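Local coordinates for protein LbaCas13a H328A (C2c2) (Lachnospiraceae bacterium NK4A179, PDB 5WLH) that binds CRISPR precursor RNA, probably processes it, and as a guide-loaded Cas13a nuclease cleaves RNA, at residues A992-D1004 against R1050-R1062. Residues are numbered along the deposited sequence; the frame is centred on the assembly and turned at random.
Sequences AEYISSYLDFEYD and RRFLEKITDRVSR
R1059 lays its guanidinium almost flat on the side chain of D1000, the two planes only 10° apart, so the long salt bridge between them acts through charge alone. The directed bond goes elsewhere: with its chain bent at chi3 (-72°), R1059 sends NH1 2.8 Å to S996 O, in the carbonyl plane. Next to it, L999 and V1060 form a single beta bridge: V1060 N donates to Y998 O (2.9 Å), and D1000 N to V1060 O (2.8 Å). A water carries the pairing one step further, from D1000 O to R1062 N. There E1002 OE2 accepts R1062 NE at 2.7 Å on its syn side, with a weaker bond from NH2 to OE1. A leucine in place of R1062 would probably leave the E1002 carboxylate without its charged mate and free to swing. Beyond the bridge, Y998 OH rests on R1050 CG at 3.3 Å, and its CE1 on L1053 CB. E1054 OE2 accepts a nearly straight hydrogen bond from R1050 NE, part of a salt bridge, holding the guanidinium beside Y994, with S997 OG over one face. The contact thus ties residues 996-1002 to the link between helices 1050-1056 and 1062-1075; Y998 also packs on helices 1039-1047 and 1106-1145, while Y1029 touches both L999 and V1060.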
loop_
_atom_site.group_PDB
_atom_site.type_symbol
_atom_site.label_atom_id
_atom_site.label_comp_id
_atom_site.label_asym_id
_atom_site.label_seq_id
_atom_site.Cartn_x
_atom_site.Cartn_y
_atom_site.Cartn_z
ATOM N N ALA A 992 16.154 12.392 35.366
ATOM C CA ALA A 992 17.532 12.551 34.913
ATOM C C ALA A 992 18.152 11.209 34.551
ATOM O O ALA A 992 18.924 11.109 33.590
ATOM C CB ALA A 992 18.359 13.248 35.993
ATOM N N GLU A 993 17.827 10.161 35.310
ATOM C CA GLU A 993 18.325 8.830 34.975
ATOM C C GLU A 993 17.735 8.330 33.662
ATOM O O GLU A 993 18.411 7.624 32.903
ATOM C CB GLU A 993 18.011 7.851 36.106
ATOM C CG GLU A 993 18.497 6.432 35.850
ATOM C CD GLU A 993 18.410 5.557 37.084
ATOM O OE1 GLU A 993 19.061 4.489 37.104
ATOM O OE2 GLU A 993 17.690 5.937 38.034
ATOM N N TYR A 994 16.479 8.677 33.382
ATOM C CA TYR A 994 15.886 8.301 32.104
ATOM C C TYR A 994 16.571 9.021 30.945
ATOM O O TYR A 994 16.865 8.408 29.912
ATOM C CB TYR A 994 14.388 8.597 32.122
ATOM C CG TYR A 994 13.645 7.940 30.990
ATOM C CD1 TYR A 994 13.262 6.609 31.066
ATOM C CD2 TYR A 994 13.351 8.644 29.830
ATOM C CE1 TYR A 994 12.593 5.999 30.027
ATOM C CE2 TYR A 994 12.685 8.048 28.787
ATOM C CZ TYR A 994 12.309 6.726 28.888
ATOM O OH TYR A 994 11.646 6.133 27.843
ATOM N N ILE A 995 16.843 10.319 31.106
ATOM C CA ILE A 995 17.547 11.086 30.079
ATOM C C ILE A 995 18.893 10.455 29.752
ATOM O O ILE A 995 19.342 10.487 28.598
ATOM C CB ILE A 995 17.708 12.549 30.541
ATOM C CG1 ILE A 995 16.341 13.184 30.777
ATOM C CG2 ILE A 995 18.530 13.346 29.548
ATOM C CD1 ILE A 995 16.373 14.380 31.702
ATOM N N SER A 996 19.549 9.855 30.749
ATOM C CA SER A 996 20.851 9.228 30.555
ATOM C C SER A 996 20.807 8.041 29.604
ATOM O O SER A 996 21.866 7.594 29.159
ATOM C CB SER A 996 21.432 8.790 31.906
ATOM O OG SER A 996 20.700 7.713 32.474
ATOM N N SER A 997 19.622 7.520 29.279
ATOM C CA SER A 997 19.549 6.484 28.255
ATOM C C SER A 997 19.909 7.033 26.883
ATOM O O SER A 997 20.371 6.282 26.019
ATOM C CB SER A 997 18.149 5.874 28.211
ATOM O OG SER A 997 17.571 5.794 29.497
ATOM N N TYR A 998 19.699 8.329 26.659
ATOM C CA TYR A 998 19.879 8.936 25.348
ATOM C C TYR A 998 20.925 10.034 25.322
ATOM O O TYR A 998 21.294 10.489 24.230
ATOM C CB TYR A 998 18.543 9.504 24.849
ATOM C CG TYR A 998 17.447 8.463 24.875
ATOM C CD1 TYR A 998 17.557 7.302 24.117
ATOM C CD2 TYR A 998 16.317 8.625 25.671
ATOM C CE1 TYR A 998 16.572 6.339 24.140
ATOM C CE2 TYR A 998 15.315 7.662 25.694
ATOM C CZ TYR A 998 15.453 6.522 24.924
ATOM O OH TYR A 998 14.472 5.549 24.935
ATOM N N LEU A 999 21.415 10.464 26.481
ATOM C CA LEU A 999 22.385 11.543 26.583
ATOM C C LEU A 999 23.480 11.129 27.551
ATOM O O LEU A 999 23.194 10.734 28.686
ATOM C CB LEU A 999 21.721 12.837 27.065
ATOM C CG LEU A 999 22.645 13.995 27.440
ATOM C CD1 LEU A 999 23.350 14.545 26.196
ATOM C CD2 LEU A 999 21.850 15.071 28.133
ATOM N N ASP A 1000 24.727 11.216 27.098
ATOM C CA ASP A 1000 25.881 10.992 27.964
ATOM C C ASP A 1000 26.268 12.335 28.578
ATOM O O ASP A 1000 27.146 13.051 28.092
ATOM C CB ASP A 1000 27.024 10.372 27.171
ATOM C CG ASP A 1000 28.203 9.992 28.040
ATOM O OD1 ASP A 1000 28.175 10.266 29.260
ATOM O OD2 ASP A 1000 29.161 9.411 27.496
ATOM N N PHE A 1001 25.571 12.696 29.661
ATOM C CA PHE A 1001 25.917 13.898 30.408
ATOM C C PHE A 1001 26.973 13.629 31.475
ATOM O O PHE A 1001 26.985 14.300 32.517
ATOM C CB PHE A 1001 24.667 14.546 31.013
ATOM C CG PHE A 1001 23.816 13.623 31.835
ATOM C CD1 PHE A 1001 24.158 13.314 33.141
ATOM C CD2 PHE A 1001 22.642 13.106 31.318
ATOM C CE1 PHE A 1001 23.364 12.483 33.905
ATOM C CE2 PHE A 1001 21.842 12.275 32.078
ATOM C CZ PHE A 1001 22.203 11.963 33.373
ATOM N N GLU A 1002 27.848 12.649 31.232
ATOM C CA GLU A 1002 29.030 12.373 32.047
ATOM C C GLU A 1002 28.641 12.015 33.485
ATOM O O GLU A 1002 29.047 12.658 34.454
ATOM C CB GLU A 1002 30.011 13.552 31.985
ATOM C CG GLU A 1002 30.653 13.729 30.594
ATOM C CD GLU A 1002 31.280 15.101 30.381
ATOM O OE1 GLU A 1002 31.361 15.888 31.350
ATOM O OE2 GLU A 1002 31.695 15.396 29.238
ATOM N N TYR A 1003 27.843 10.957 33.601
ATOM C CA TYR A 1003 27.409 10.468 34.904
ATOM C C TYR A 1003 28.599 9.886 35.662
ATOM O O TYR A 1003 29.256 8.957 35.180
ATOM C CB TYR A 1003 26.311 9.421 34.734
ATOM C CG TYR A 1003 25.837 8.793 36.023
ATOM C CD1 TYR A 1003 25.283 9.569 37.034
ATOM C CD2 TYR A 1003 25.942 7.425 36.228
ATOM C CE1 TYR A 1003 24.846 8.999 38.214
ATOM C CE2 TYR A 1003 25.510 6.842 37.410
ATOM C CZ TYR A 1003 24.961 7.634 38.399
ATOM O OH TYR A 1003 24.526 7.056 39.573
ATOM N N ASP A 1004 28.871 10.430 36.850
ATOM C CA ASP A 1004 30.025 9.992 37.630
ATOM C C ASP A 1004 29.741 8.723 38.422
ATOM O O ASP A 1004 30.641 7.897 38.612
ATOM C CB ASP A 1004 30.469 11.108 38.579
ATOM C CG ASP A 1004 29.296 11.827 39.227
ATOM O OD1 ASP A 1004 28.255 11.174 39.477
ATOM O OD2 ASP A 1004 29.413 13.045 39.485
ATOM N N ARG A 1050 12.084 1.832 24.404
ATOM C CA ARG A 1050 13.318 2.364 24.974
ATOM C C ARG A 1050 14.505 1.489 24.625
ATOM O O ARG A 1050 15.511 1.977 24.097
ATOM C CB ARG A 1050 13.182 2.501 26.489
ATOM C CG ARG A 1050 14.398 3.090 27.181
ATOM C CD ARG A 1050 14.188 3.093 28.695
ATOM N NE ARG A 1050 15.444 3.176 29.430
ATOM C CZ ARG A 1050 15.519 3.312 30.751
ATOM N NH1 ARG A 1050 16.698 3.381 31.351
ATOM N NH2 ARG A 1050 14.409 3.380 31.473
ATOM N N ARG A 1051 14.413 0.193 24.922
ATOM C CA ARG A 1051 15.548 -0.692 24.689
ATOM C C ARG A 1051 15.898 -0.734 23.212
ATOM O O ARG A 1051 17.075 -0.777 22.843
ATOM C CB ARG A 1051 15.240 -2.091 25.218
ATOM C CG ARG A 1051 15.000 -2.131 26.730
ATOM C CD ARG A 1051 15.478 -3.436 27.343
ATOM N NE ARG A 1051 14.710 -4.595 26.894
ATOM C CZ ARG A 1051 15.247 -5.668 26.318
ATOM N NH1 ARG A 1051 16.551 -5.724 26.116
ATOM N NH2 ARG A 1051 14.480 -6.686 25.945
ATOM N N PHE A 1052 14.886 -0.676 22.344
ATOM C CA PHE A 1052 15.152 -0.630 20.909
ATOM C C PHE A 1052 15.953 0.615 20.538
ATOM O O PHE A 1052 16.989 0.528 19.861
ATOM C CB PHE A 1052 13.821 -0.679 20.149
ATOM C CG PHE A 1052 13.916 -0.224 18.726
ATOM C CD1 PHE A 1052 14.434 -1.069 17.757
ATOM C CD2 PHE A 1052 13.462 1.031 18.347
ATOM C CE1 PHE A 1052 14.511 -0.666 16.434
ATOM C CE2 PHE A 1052 13.549 1.440 17.028
ATOM C CZ PHE A 1052 14.076 0.587 16.074
ATOM N N LEU A 1053 15.488 1.788 20.975
ATOM C CA LEU A 1053 16.182 3.027 20.638
ATOM C C LEU A 1053 17.613 3.022 21.167
ATOM O O LEU A 1053 18.538 3.441 20.465
ATOM C CB LEU A 1053 15.415 4.228 21.179
ATOM C CG LEU A 1053 14.126 4.523 20.404
ATOM C CD1 LEU A 1053 13.254 5.458 21.207
ATOM C CD2 LEU A 1053 14.450 5.128 19.040
ATOM N N GLU A 1054 17.816 2.530 22.397
ATOM C CA GLU A 1054 19.173 2.416 22.936
ATOM C C GLU A 1054 20.034 1.470 22.109
ATOM O O GLU A 1054 21.252 1.665 22.007
ATOM C CB GLU A 1054 19.141 1.927 24.384
ATOM C CG GLU A 1054 18.449 2.859 25.354
ATOM C CD GLU A 1054 18.142 2.178 26.675
ATOM O OE1 GLU A 1054 17.991 0.943 26.690
ATOM O OE2 GLU A 1054 18.059 2.872 27.703
ATOM N N LYS A 1055 19.433 0.437 21.522
ATOM C CA LYS A 1055 20.207 -0.538 20.768
ATOM C C LYS A 1055 20.571 -0.061 19.370
ATOM O O LYS A 1055 21.519 -0.586 18.781
ATOM C CB LYS A 1055 19.442 -1.863 20.679
ATOM C CG LYS A 1055 19.534 -2.713 21.952
ATOM C CD LYS A 1055 18.443 -3.768 22.020
ATOM C CE LYS A 1055 18.330 -4.356 23.417
ATOM N NZ LYS A 1055 19.613 -4.989 23.852
ATOM N N ILE A 1056 19.859 0.910 18.812
ATOM C CA ILE A 1056 20.094 1.281 17.421
ATOM C C ILE A 1056 20.730 2.648 17.273
ATOM O O ILE A 1056 21.070 3.032 16.143
ATOM C CB ILE A 1056 18.796 1.196 16.587
ATOM C CG1 ILE A 1056 17.765 2.186 17.112
ATOM C CG2 ILE A 1056 18.265 -0.247 16.580
ATOM C CD1 ILE A 1056 17.117 3.023 16.025
ATOM N N THR A 1057 20.900 3.397 18.359
ATOM C CA THR A 1057 21.516 4.711 18.297
ATOM C C THR A 1057 22.640 4.797 19.317
ATOM O O THR A 1057 22.778 3.950 20.206
ATOM C CB THR A 1057 20.506 5.829 18.568
ATOM O OG1 THR A 1057 19.860 5.584 19.822
ATOM C CG2 THR A 1057 19.472 5.878 17.474
ATOM N N ASP A 1058 23.454 5.834 19.165
ATOM C CA ASP A 1058 24.445 6.210 20.161
ATOM C C ASP A 1058 23.942 7.419 20.932
ATOM O O ASP A 1058 23.331 8.325 20.355
ATOM C CB ASP A 1058 25.789 6.541 19.508
ATOM C CG ASP A 1058 26.344 5.390 18.698
ATOM O OD1 ASP A 1058 26.214 4.229 19.142
ATOM O OD2 ASP A 1058 26.911 5.649 17.614
ATOM N N ARG A 1059 24.212 7.436 22.231
ATOM C CA ARG A 1059 23.825 8.568 23.053
ATOM C C ARG A 1059 24.458 9.852 22.532
ATOM O O ARG A 1059 25.569 9.854 22.000
ATOM C CB ARG A 1059 24.240 8.335 24.503
ATOM C CG ARG A 1059 23.545 7.161 25.146
ATOM C CD ARG A 1059 23.694 7.201 26.644
ATOM N NE ARG A 1059 25.054 6.874 27.058
ATOM C CZ ARG A 1059 25.483 6.927 28.316
ATOM N NH1 ARG A 1059 24.656 7.298 29.287
ATOM N NH2 ARG A 1059 26.738 6.609 28.600
ATOM N N VAL A 1060 23.719 10.953 22.674
ATOM C CA VAL A 1060 24.290 12.264 22.410
ATOM C C VAL A 1060 25.498 12.465 23.314
ATOM O O VAL A 1060 25.481 12.105 24.500
ATOM C CB VAL A 1060 23.235 13.361 22.624
ATOM C CG1 VAL A 1060 23.815 14.745 22.296
ATOM C CG2 VAL A 1060 21.993 13.073 21.772
ATOM N N SER A 1061 26.556 13.028 22.750
ATOM C CA SER A 1061 27.834 13.183 23.423
ATOM C C SER A 1061 28.178 14.658 23.568
ATOM O O SER A 1061 27.578 15.532 22.936
ATOM C CB SER A 1061 28.947 12.484 22.640
ATOM O OG SER A 1061 29.133 13.141 21.401
ATOM N N ARG A 1062 29.184 14.923 24.404
ATOM C CA ARG A 1062 29.734 16.272 24.488
ATOM C C ARG A 1062 30.179 16.765 23.114
ATOM O O ARG A 1062 29.853 17.887 22.708
ATOM C CB ARG A 1062 30.901 16.298 25.481
ATOM C CG ARG A 1062 31.567 17.663 25.610
ATOM C CD ARG A 1062 32.600 17.675 26.731
ATOM N NE ARG A 1062 31.992 17.772 28.057
ATOM C CZ ARG A 1062 31.533 18.902 28.592
ATOM N NH1 ARG A 1062 31.595 20.042 27.912
ATOM N NH2 ARG A 1062 31.003 18.890 29.808
HETATM O O HOH W 1 29.303 13.002 26.452
#